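Local coordinates for salicylic acid-binding protein 2 (Nicotiana tabacum, PDB 1Y7I), which hydrolyses methyl salicylate to salicylic acid and methanol, releasing the active signal needed for systemic acquired resistance in plant innate immunity, at residues B[132-137]-B[147-152]; B[159-164]-B[237-242]. All coordinates share one frame; numbering follows the deposited sequence.

Contact 1. Residues B[132-137]-B[147-152]; sequences LDTQFL and TSMFFG. With SAL (2-hydroxybenzoic acid), chain E.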
ATOM      1  N   LEU B 132       4.895  -8.606 -21.866  1.00 38.67           N
ATOM      2  CA  LEU B 132       4.058  -9.730 -21.461  1.00 35.98           C
ATOM      3  C   LEU B 132       2.582  -9.353 -21.323  1.00 35.83           C
ATOM      4  O   LEU B 132       1.922  -9.028 -22.309  1.00 36.71           O
ATOM      5  CB  LEU B 132       4.572 -10.314 -20.143  1.00 37.40           C
ATOM      6  CG  LEU B 132       6.043 -10.744 -20.095  1.00 36.33           C
ATOM      7  CD1 LEU B 132       6.357 -11.325 -18.727  1.00 36.58           C
ATOM      8  CD2 LEU B 132       6.324 -11.772 -21.178  1.00 34.26           C
ATOM      9  N   ASP B 133       2.065  -9.384 -20.098  1.00 34.73           N
ATOM     10  CA  ASP B 133       0.661  -9.066 -19.854  1.00 33.49           C
ATOM     11  C   ASP B 133       0.366  -7.632 -19.418  1.00 32.88           C
ATOM     12  O   ASP B 133      -0.689  -7.368 -18.844  1.00 31.62           O
ATOM     13  CB  ASP B 133       0.089 -10.029 -18.814  1.00 34.46           C
ATOM     14  CG  ASP B 133       0.798  -9.930 -17.475  1.00 37.09           C
ATOM     15  OD1 ASP B 133       0.420 -10.680 -16.551  1.00 33.43           O
ATOM     16  OD2 ASP B 133       1.729  -9.105 -17.349  1.00 37.43           O
ATOM     17  N   THR B 134       1.287  -6.713 -19.691  1.00 32.50           N
ATOM     18  CA  THR B 134       1.094  -5.313 -19.326  1.00 34.39           C
ATOM     19  C   THR B 134      -0.033  -4.708 -20.160  1.00 36.83           C
ATOM     20  O   THR B 134      -0.056  -4.856 -21.381  1.00 37.55           O
ATOM     21  CB  THR B 134       2.381  -4.495 -19.554  1.00 32.99           C
ATOM     22  OG1 THR B 134       3.421  -4.994 -18.703  1.00 32.81           O
ATOM     23  CG2 THR B 134       2.142  -3.025 -19.251  1.00 32.98           C
ATOM     24  N   GLN B 135      -0.965  -4.028 -19.499  1.00 38.54           N
ATOM     25  CA  GLN B 135      -2.091  -3.410 -20.190  1.00 39.80           C
ATOM     26  C   GLN B 135      -1.823  -1.973 -20.612  1.00 39.95           C
ATOM     27  O   GLN B 135      -1.390  -1.140 -19.814  1.00 37.89           O
ATOM     28  CB  GLN B 135      -3.343  -3.444 -19.313  1.00 41.50           C
ATOM     29  CG  GLN B 135      -3.987  -4.809 -19.192  1.00 46.62           C
ATOM     30  CD  GLN B 135      -5.258  -4.774 -18.362  1.00 49.81           C
ATOM     31  OE1 GLN B 135      -6.151  -3.961 -18.610  1.00 52.00           O
ATOM     32  NE2 GLN B 135      -5.348  -5.663 -17.375  1.00 51.32           N
ATOM     33  N   PHE B 136      -2.099  -1.700 -21.882  1.00 40.16           N
ATOM     34  CA  PHE B 136      -1.915  -0.377 -22.466  1.00 41.35           C
ATOM     35  C   PHE B 136      -3.248   0.066 -23.048  1.00 42.25           C
ATOM     36  O   PHE B 136      -3.592  -0.296 -24.171  1.00 44.14           O
ATOM     37  CB  PHE B 136      -0.868  -0.441 -23.574  1.00 41.27           C
ATOM     38  CG  PHE B 136       0.528  -0.654 -23.076  1.00 41.96           C
ATOM     39  CD1 PHE B 136       1.253   0.405 -22.543  1.00 42.03           C
ATOM     40  CD2 PHE B 136       1.121  -1.909 -23.142  1.00 41.94           C
ATOM     41  CE1 PHE B 136       2.553   0.221 -22.090  1.00 42.42           C
ATOM     42  CE2 PHE B 136       2.423  -2.105 -22.691  1.00 43.81           C
ATOM     43  CZ  PHE B 136       3.140  -1.035 -22.161  1.00 42.51           C
ATOM     44  N   LEU B 137      -3.995   0.853 -22.284  1.00 41.90           N
ATOM     45  CA  LEU B 137      -5.297   1.320 -22.733  1.00 42.38           C
ATOM     46  C   LEU B 137      -5.313   2.817 -23.030  1.00 42.51           C
ATOM     47  O   LEU B 137      -4.640   3.604 -22.364  1.00 42.23           O
ATOM     48  CB  LEU B 137      -6.355   0.996 -21.674  1.00 42.73           C
ATOM     49  CG  LEU B 137      -6.435  -0.468 -21.225  1.00 44.64           C
ATOM     50  CD1 LEU B 137      -7.398  -0.594 -20.057  1.00 45.63           C
ATOM     51  CD2 LEU B 137      -6.878  -1.347 -22.392  1.00 44.94           C
ATOM     52  N   THR B 147      -2.271   7.455 -23.366  1.00 41.25           N
ATOM     53  CA  THR B 147      -2.218   6.027 -23.112  1.00 38.98           C
ATOM     54  C   THR B 147      -1.848   5.740 -21.663  1.00 37.34           C
ATOM     55  O   THR B 147      -0.976   6.393 -21.095  1.00 37.43           O
ATOM     56  CB  THR B 147      -1.189   5.345 -24.040  1.00 38.56           C
ATOM     57  OG1 THR B 147      -1.470   5.694 -25.402  1.00 38.79           O
ATOM     58  CG2 THR B 147      -1.260   3.833 -23.892  1.00 36.75           C
ATOM     59  N   SER B 148      -2.531   4.772 -21.062  1.00 35.40           N
ATOM     60  CA  SER B 148      -2.247   4.392 -19.688  1.00 33.28           C
ATOM     61  C   SER B 148      -1.460   3.094 -19.739  1.00 33.33           C
ATOM     62  O   SER B 148      -1.547   2.347 -20.714  1.00 33.05           O
ATOM     63  CB  SER B 148      -3.541   4.185 -18.902  1.00 32.01           C
ATOM     64  OG  SER B 148      -4.249   3.050 -19.367  1.00 31.53           O
HETATM   65  N   MSE B 149      -0.697   2.833 -18.685  1.00 34.11           N
HETATM   66  CA  MSE B 149       0.119   1.629 -18.594  1.00 34.85           C
HETATM   67  C   MSE B 149      -0.063   0.949 -17.240  1.00 33.59           C
HETATM   68  O   MSE B 149       0.248   1.529 -16.197  1.00 33.56           O
HETATM   69  CB  MSE B 149       1.592   1.990 -18.802  1.00 38.18           C
HETATM   70  CG  MSE B 149       2.564   0.861 -18.523  1.00 42.19           C
HETATM   71 SE   MSE B 149       4.385   1.448 -18.766  1.00 56.10          SE
HETATM   72  CE  MSE B 149       4.600   2.446 -17.122  1.00 48.29           C
ATOM     73  N   PHE B 150      -0.554  -0.285 -17.262  1.00 31.89           N
ATOM     74  CA  PHE B 150      -0.795  -1.046 -16.039  1.00 30.11           C
ATOM     75  C   PHE B 150      -0.090  -2.402 -16.096  1.00 30.39           C
ATOM     76  O   PHE B 150      -0.465  -3.270 -16.884  1.00 29.70           O
ATOM     77  CB  PHE B 150      -2.309  -1.230 -15.859  1.00 30.16           C
ATOM     78  CG  PHE B 150      -2.711  -1.772 -14.515  1.00 29.81           C
ATOM     79  CD1 PHE B 150      -2.174  -1.249 -13.345  1.00 31.50           C
ATOM     80  CD2 PHE B 150      -3.658  -2.782 -14.417  1.00 33.69           C
ATOM     81  CE1 PHE B 150      -2.570  -1.728 -12.094  1.00 31.66           C
ATOM     82  CE2 PHE B 150      -4.064  -3.268 -13.168  1.00 34.28           C
ATOM     83  CZ  PHE B 150      -3.517  -2.735 -12.005  1.00 32.48           C
ATOM     84  N   PHE B 151       0.939  -2.580 -15.270  1.00 29.56           N
ATOM     85  CA  PHE B 151       1.676  -3.840 -15.253  1.00 27.42           C
ATOM     86  C   PHE B 151       0.773  -4.986 -14.818  1.00 28.55           C
ATOM     87  O   PHE B 151      -0.049  -4.835 -13.915  1.00 28.38           O
ATOM     88  CB  PHE B 151       2.886  -3.771 -14.305  1.00 27.15           C
ATOM     89  CG  PHE B 151       3.836  -2.638 -14.601  1.00 24.44           C
ATOM     90  CD1 PHE B 151       4.130  -2.285 -15.914  1.00 25.25           C
ATOM     91  CD2 PHE B 151       4.416  -1.910 -13.567  1.00 25.70           C
ATOM     92  CE1 PHE B 151       4.981  -1.222 -16.196  1.00 28.23           C
ATOM     93  CE2 PHE B 151       5.271  -0.843 -13.837  1.00 26.82           C
ATOM     94  CZ  PHE B 151       5.552  -0.498 -15.156  1.00 27.66           C
ATOM     95  N   GLY B 152       0.933  -6.128 -15.479  1.00 28.76           N
ATOM     96  CA  GLY B 152       0.151  -7.304 -15.150  1.00 29.45           C
ATOM     97  C   GLY B 152       0.940  -8.176 -14.191  1.00 29.81           C
ATOM     98  O   GLY B 152       2.122  -7.918 -13.965  1.00 30.88           O
TER
HETATM   99  C1' SAL E 503       8.904   1.336 -14.038  1.00 28.60           C
HETATM  100  O1' SAL E 503       9.188   0.586 -13.000  1.00 30.20           O
HETATM  101  O2' SAL E 503       8.538   2.503 -13.881  1.00 27.70           O
HETATM  102  C1  SAL E 503       9.042   0.711 -15.368  1.00 28.00           C
HETATM  103  C2  SAL E 503       8.746   1.469 -16.554  1.00 27.66           C
HETATM  104  C3  SAL E 503       8.882   0.868 -17.820  1.00 26.37           C
HETATM  105  C4  SAL E 503       9.317  -0.466 -17.929  1.00 25.09           C
HETATM  106  C5  SAL E 503       9.614  -1.224 -16.778  1.00 27.26           C
HETATM  107  C6  SAL E 503       9.482  -0.643 -15.520  1.00 25.52           C
HETATM  108  O2  SAL E 503       8.317   2.763 -16.523  1.00 29.61           O
HETATM  109  O   HOH W   1      -3.524   0.340 -18.476  1.00 31.95           O
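Q135 and F150 pair across a short antiparallel hairpin, the two-stranded element 135-138/147-150 of this alpha/beta hydrolase. Their backbones exchange two hydrogen bonds, Q135 N to F150 O and F150 N to Q135 O, each 2.8 Å long. Two residues along, S148 N donates to L137 O at 2.7 Å, whereas the return bond from L137 N to S148 O is weak. A water lies between Q135 O, to which it donates, and S148 OG, tying the two strands together on the face that carries the Q135 and F150 side chains.

The selenomethionine M149 runs from the hairpin to the ligand. Its CB lies beside F136 CE1, and CG comes closer to that same ring atom, at 3.6 Å, with T134 CG2 as a further neighbour. SE stands obliquely to the F136 ring, 5.2 Å from its centroid, in a Met-aromatic contact. With CG anti to the backbone N (chi1 171°) and a bend at chi3, CE leaves F136 behind and ends 3.8 Å from O2, the hydroxyl oxygen of the salicylate. F151 adds CZ, 3.7 Å from SAL C1. D133, whose carboxylate packs against G152 CA, accepts bonds from K154 N and F155 N at the start of helix 153-160. M149 and F151 thus set apolar groups against the ligand's hydroxyl and ring, while its hydrogen bonds come from H238 NE2, to O1', and from A13 N.

Contact 2. Residues B[159-164]-B[237-242]; sequences KLYQLC and DHMAML. With SAL (2-hydroxybenzoic acid), chain E.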
ATOM      1  N   LYS B 159       9.516  -9.945 -14.638  1.00 27.93           N
ATOM      2  CA  LYS B 159      10.347  -8.873 -15.177  1.00 27.85           C
ATOM      3  C   LYS B 159      10.754  -7.813 -14.161  1.00 27.11           C
ATOM      4  O   LYS B 159      11.711  -7.075 -14.383  1.00 24.92           O
ATOM      5  CB  LYS B 159       9.628  -8.189 -16.346  1.00 29.75           C
ATOM      6  CG  LYS B 159       9.275  -9.124 -17.499  1.00 32.08           C
ATOM      7  CD  LYS B 159      10.506  -9.803 -18.069  1.00 31.38           C
ATOM      8  CE  LYS B 159      10.136 -10.716 -19.228  1.00 33.80           C
ATOM      9  NZ  LYS B 159      11.313 -11.505 -19.721  1.00 32.15           N
ATOM     10  N   LEU B 160      10.025  -7.729 -13.055  1.00 25.62           N
ATOM     11  CA  LEU B 160      10.330  -6.726 -12.045  1.00 25.11           C
ATOM     12  C   LEU B 160      10.658  -7.278 -10.656  1.00 23.50           C
ATOM     13  O   LEU B 160      11.499  -6.721  -9.959  1.00 24.24           O
ATOM     14  CB  LEU B 160       9.165  -5.741 -11.935  1.00 24.86           C
ATOM     15  CG  LEU B 160       8.720  -5.069 -13.238  1.00 26.95           C
ATOM     16  CD1 LEU B 160       7.619  -4.070 -12.922  1.00 26.92           C
ATOM     17  CD2 LEU B 160       9.888  -4.374 -13.911  1.00 23.44           C
ATOM     18  N   TYR B 161       9.998  -8.370 -10.268  1.00 21.84           N
ATOM     19  CA  TYR B 161      10.183  -8.985  -8.952  1.00 21.84           C
ATOM     20  C   TYR B 161      10.807 -10.384  -8.983  1.00 22.98           C
ATOM     21  O   TYR B 161      10.731 -11.121  -7.999  1.00 23.64           O
ATOM     22  CB  TYR B 161       8.833  -9.090  -8.234  1.00 21.85           C
ATOM     23  CG  TYR B 161       8.233  -7.778  -7.751  1.00 17.55           C
ATOM     24  CD1 TYR B 161       7.917  -6.746  -8.643  1.00 17.72           C
ATOM     25  CD2 TYR B 161       7.959  -7.583  -6.394  1.00 14.23           C
ATOM     26  CE1 TYR B 161       7.341  -5.549  -8.187  1.00 16.93           C
ATOM     27  CE2 TYR B 161       7.385  -6.396  -5.933  1.00 16.09           C
ATOM     28  CZ  TYR B 161       7.082  -5.387  -6.831  1.00 14.08           C
ATOM     29  OH  TYR B 161       6.545  -4.213  -6.364  1.00 15.43           O
ATOM     30  N   GLN B 162      11.423 -10.746 -10.102  1.00 23.53           N
ATOM     31  CA  GLN B 162      12.025 -12.069 -10.270  1.00 23.25           C
ATOM     32  C   GLN B 162      12.911 -12.517  -9.111  1.00 23.00           C
ATOM     33  O   GLN B 162      13.013 -13.705  -8.833  1.00 21.06           O
ATOM     34  CB  GLN B 162      12.830 -12.111 -11.575  1.00 26.29           C
ATOM     35  CG  GLN B 162      12.937 -10.744 -12.254  1.00 29.18           C
ATOM     36  CD  GLN B 162      14.305 -10.141 -12.179  1.00 26.85           C
ATOM     37  OE1 GLN B 162      14.468  -8.948 -12.370  1.00 35.52           O
ATOM     38  NE2 GLN B 162      15.301 -10.959 -11.919  1.00 27.31           N
ATOM     39  N   LEU B 163      13.569 -11.580  -8.437  1.00 21.77           N
ATOM     40  CA  LEU B 163      14.436 -11.970  -7.331  1.00 20.47           C
ATOM     41  C   LEU B 163      13.863 -11.583  -5.975  1.00 21.65           C
ATOM     42  O   LEU B 163      14.548 -11.673  -4.950  1.00 21.11           O
ATOM     43  CB  LEU B 163      15.832 -11.367  -7.506  1.00 20.13           C
ATOM     44  CG  LEU B 163      16.669 -11.863  -8.692  1.00 22.73           C
ATOM     45  CD1 LEU B 163      17.996 -11.113  -8.699  1.00 24.66           C
ATOM     46  CD2 LEU B 163      16.927 -13.378  -8.580  1.00 22.07           C
ATOM     47  N   CYS B 164      12.608 -11.146  -5.971  1.00 19.63           N
ATOM     48  CA  CYS B 164      11.946 -10.755  -4.729  1.00 19.80           C
ATOM     49  C   CYS B 164      11.128 -11.929  -4.186  1.00 21.29           C
ATOM     50  O   CYS B 164      11.053 -12.982  -4.818  1.00 22.66           O
ATOM     51  CB  CYS B 164      11.038  -9.542  -4.964  1.00 18.62           C
ATOM     52  SG  CYS B 164      11.924  -7.997  -5.308  1.00 16.02           S
ATOM     53  N   ASP B 237      17.288  -7.119  -8.510  1.00 17.35           N
ATOM     54  CA  ASP B 237      16.416  -7.027  -9.671  1.00 19.51           C
ATOM     55  C   ASP B 237      15.918  -5.585  -9.742  1.00 18.36           C
ATOM     56  O   ASP B 237      16.474  -4.701  -9.084  1.00 16.77           O
ATOM     57  CB  ASP B 237      15.234  -8.013  -9.588  1.00 20.30           C
ATOM     58  CG  ASP B 237      14.361  -7.812  -8.356  1.00 24.89           C
ATOM     59  OD1 ASP B 237      14.348  -6.700  -7.774  1.00 24.33           O
ATOM     60  OD2 ASP B 237      13.656  -8.783  -7.981  1.00 24.95           O
ATOM     61  N   HIS B 238      14.872  -5.353 -10.525  1.00 16.26           N
ATOM     62  CA  HIS B 238      14.311  -4.011 -10.690  1.00 16.61           C
ATOM     63  C   HIS B 238      13.907  -3.355  -9.368  1.00 15.16           C
ATOM     64  O   HIS B 238      14.091  -2.155  -9.196  1.00 12.91           O
ATOM     65  CB  HIS B 238      13.092  -4.057 -11.618  1.00 15.98           C
ATOM     66  CG  HIS B 238      12.620  -2.707 -12.058  1.00 18.33           C
ATOM     67  ND1 HIS B 238      13.417  -1.837 -12.773  1.00 18.16           N
ATOM     68  CD2 HIS B 238      11.432  -2.077 -11.891  1.00 17.18           C
ATOM     69  CE1 HIS B 238      12.740  -0.732 -13.030  1.00 17.05           C
ATOM     70  NE2 HIS B 238      11.532  -0.853 -12.505  1.00 19.42           N
HETATM   71  N   MSE B 239      13.365  -4.143  -8.442  1.00 14.15           N
HETATM   72  CA  MSE B 239      12.928  -3.618  -7.139  1.00 18.30           C
HETATM   73  C   MSE B 239      14.046  -3.719  -6.097  1.00 17.04           C
HETATM   74  O   MSE B 239      13.944  -4.503  -5.158  1.00 16.35           O
HETATM   75  CB  MSE B 239      11.722  -4.400  -6.612  1.00 20.55           C
HETATM   76  CG  MSE B 239      10.597  -4.592  -7.590  1.00 27.45           C
HETATM   77 SE   MSE B 239      10.021  -2.932  -8.335  1.00 43.90          SE
HETATM   78  CE  MSE B 239       9.112  -2.207  -6.789  1.00 33.13           C
ATOM     79  N   ALA B 240      15.103  -2.925  -6.258  1.00 17.42           N
ATOM     80  CA  ALA B 240      16.221  -2.972  -5.325  1.00 16.74           C
ATOM     81  C   ALA B 240      15.842  -2.621  -3.891  1.00 14.71           C
ATOM     82  O   ALA B 240      16.452  -3.129  -2.950  1.00 14.36           O
ATOM     83  CB  ALA B 240      17.353  -2.065  -5.808  1.00 16.72           C
HETATM   84  N   MSE B 241      14.846  -1.760  -3.702  1.00 15.28           N
HETATM   85  CA  MSE B 241      14.464  -1.417  -2.338  1.00 13.96           C
HETATM   86  C   MSE B 241      13.676  -2.536  -1.664  1.00 15.46           C
HETATM   87  O   MSE B 241      13.366  -2.457  -0.468  1.00 13.89           O
HETATM   88  CB  MSE B 241      13.695  -0.086  -2.274  1.00 17.33           C
HETATM   89  CG  MSE B 241      12.283  -0.087  -2.802  1.00 22.63           C
HETATM   90 SE   MSE B 241      12.234  -0.431  -4.686  1.00 42.38          SE
HETATM   91  CE  MSE B 241      12.949   1.252  -5.340  1.00 31.64           C
ATOM     92  N   LEU B 242      13.366  -3.591  -2.415  1.00 14.63           N
ATOM     93  CA  LEU B 242      12.636  -4.721  -1.839  1.00 15.10           C
ATOM     94  C   LEU B 242      13.514  -5.973  -1.682  1.00 15.65           C
ATOM     95  O   LEU B 242      13.333  -6.742  -0.740  1.00 18.03           O
ATOM     96  CB  LEU B 242      11.396  -5.054  -2.683  1.00 15.49           C
ATOM     97  CG  LEU B 242      10.439  -3.867  -2.865  1.00 18.72           C
ATOM     98  CD1 LEU B 242       9.320  -4.215  -3.844  1.00 17.19           C
ATOM     99  CD2 LEU B 242       9.880  -3.461  -1.508  1.00 15.51           C
TER
HETATM  100  C1' SAL E 503       8.904   1.336 -14.038  1.00 28.60           C
HETATM  101  O1' SAL E 503       9.188   0.586 -13.000  1.00 30.20           O
HETATM  102  O2' SAL E 503       8.538   2.503 -13.881  1.00 27.70           O
HETATM  103  C1  SAL E 503       9.042   0.711 -15.368  1.00 28.00           C
HETATM  104  C2  SAL E 503       8.746   1.469 -16.554  1.00 27.66           C
HETATM  105  C3  SAL E 503       8.882   0.868 -17.820  1.00 26.37           C
HETATM  106  C4  SAL E 503       9.317  -0.466 -17.929  1.00 25.09           C
HETATM  107  C5  SAL E 503       9.614  -1.224 -16.778  1.00 27.26           C
HETATM  108  C6  SAL E 503       9.482  -0.643 -15.520  1.00 25.52           C
HETATM  109  O2  SAL E 503       8.317   2.763 -16.523  1.00 29.61           O
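D237 drives its carboxylate into the turn that follows helix 153-160. The type I turn from Y161 to C164 presents L163 N to D237 OD2 at 2.8 Å, on the anti lone pair of that oxygen, with a bent N-H...O angle of 143°. The other oxygen, OD1, takes a weak bond from M239 N, so the one carboxylate ties the turn to the start of helix 240-243. A chi1 of 59° turns the group so that OD2 reaches L163 N while OD1 stays near M239 N.

The tightest packing surrounds the selenomethionine M239. Its CG sits over one face of the Y161 ring, 3.6 Å from the centroid and displaced toward the rim in a CH-pi contact, while SE lies obliquely to the same ring. Bends at chi2 and chi3 bring CE to 3.3 Å from Y161 OH, the hydroxyl that is hydrogen-bonded to H15. L242 CD1 approaches Y161 CE2 at 3.6 Å, and C164 SG fills in against CB of M239 and of L242. Toward the pocket, L160 CD2 packs on H238 CD2 at 3.4 Å alongside the imidazole. H238 NE2 donates to SAL O1' at 2.8 Å, with O1' at the edge of the imidazole and in its plane, and its ND1 is bonded to D210, the charge-relay acid.

By contrast L163 is exposed, and beyond CB its side chain touches only lightly, CD1 lying 4.1 Å from D237 N. Helix 166-175 meets Y161 through D168 and A172, F155 of helix 153-160 touches L160, and the loop bearing H238 follows strand 229-233, an outermost strand of the parallel sheet within this chain.

Helix 153-160 joins the two contacts in sequence: it starts just after strand 147-150, with G152 at the N-cap, and runs into the turn of contact 2. Their centres lie 18 Å apart, yet they touch twice, through L132 CD1 and K159 CG at 3.9 Å and through F151 CD2 and L160 CD1, also at 3.9 Å. The salicylate is shared between them. Contact 1 supplies apolar atoms to its ring and hydroxyl, and contact 2 brings the charge-relay histidine to its carboxylate; the ligand is also hydrogen-bonded to A13 N. The F151 side chain is about 6 Å from that of H238, and H238 lies about 4 Å from S81, the acyl-ester nucleophile, between side chains.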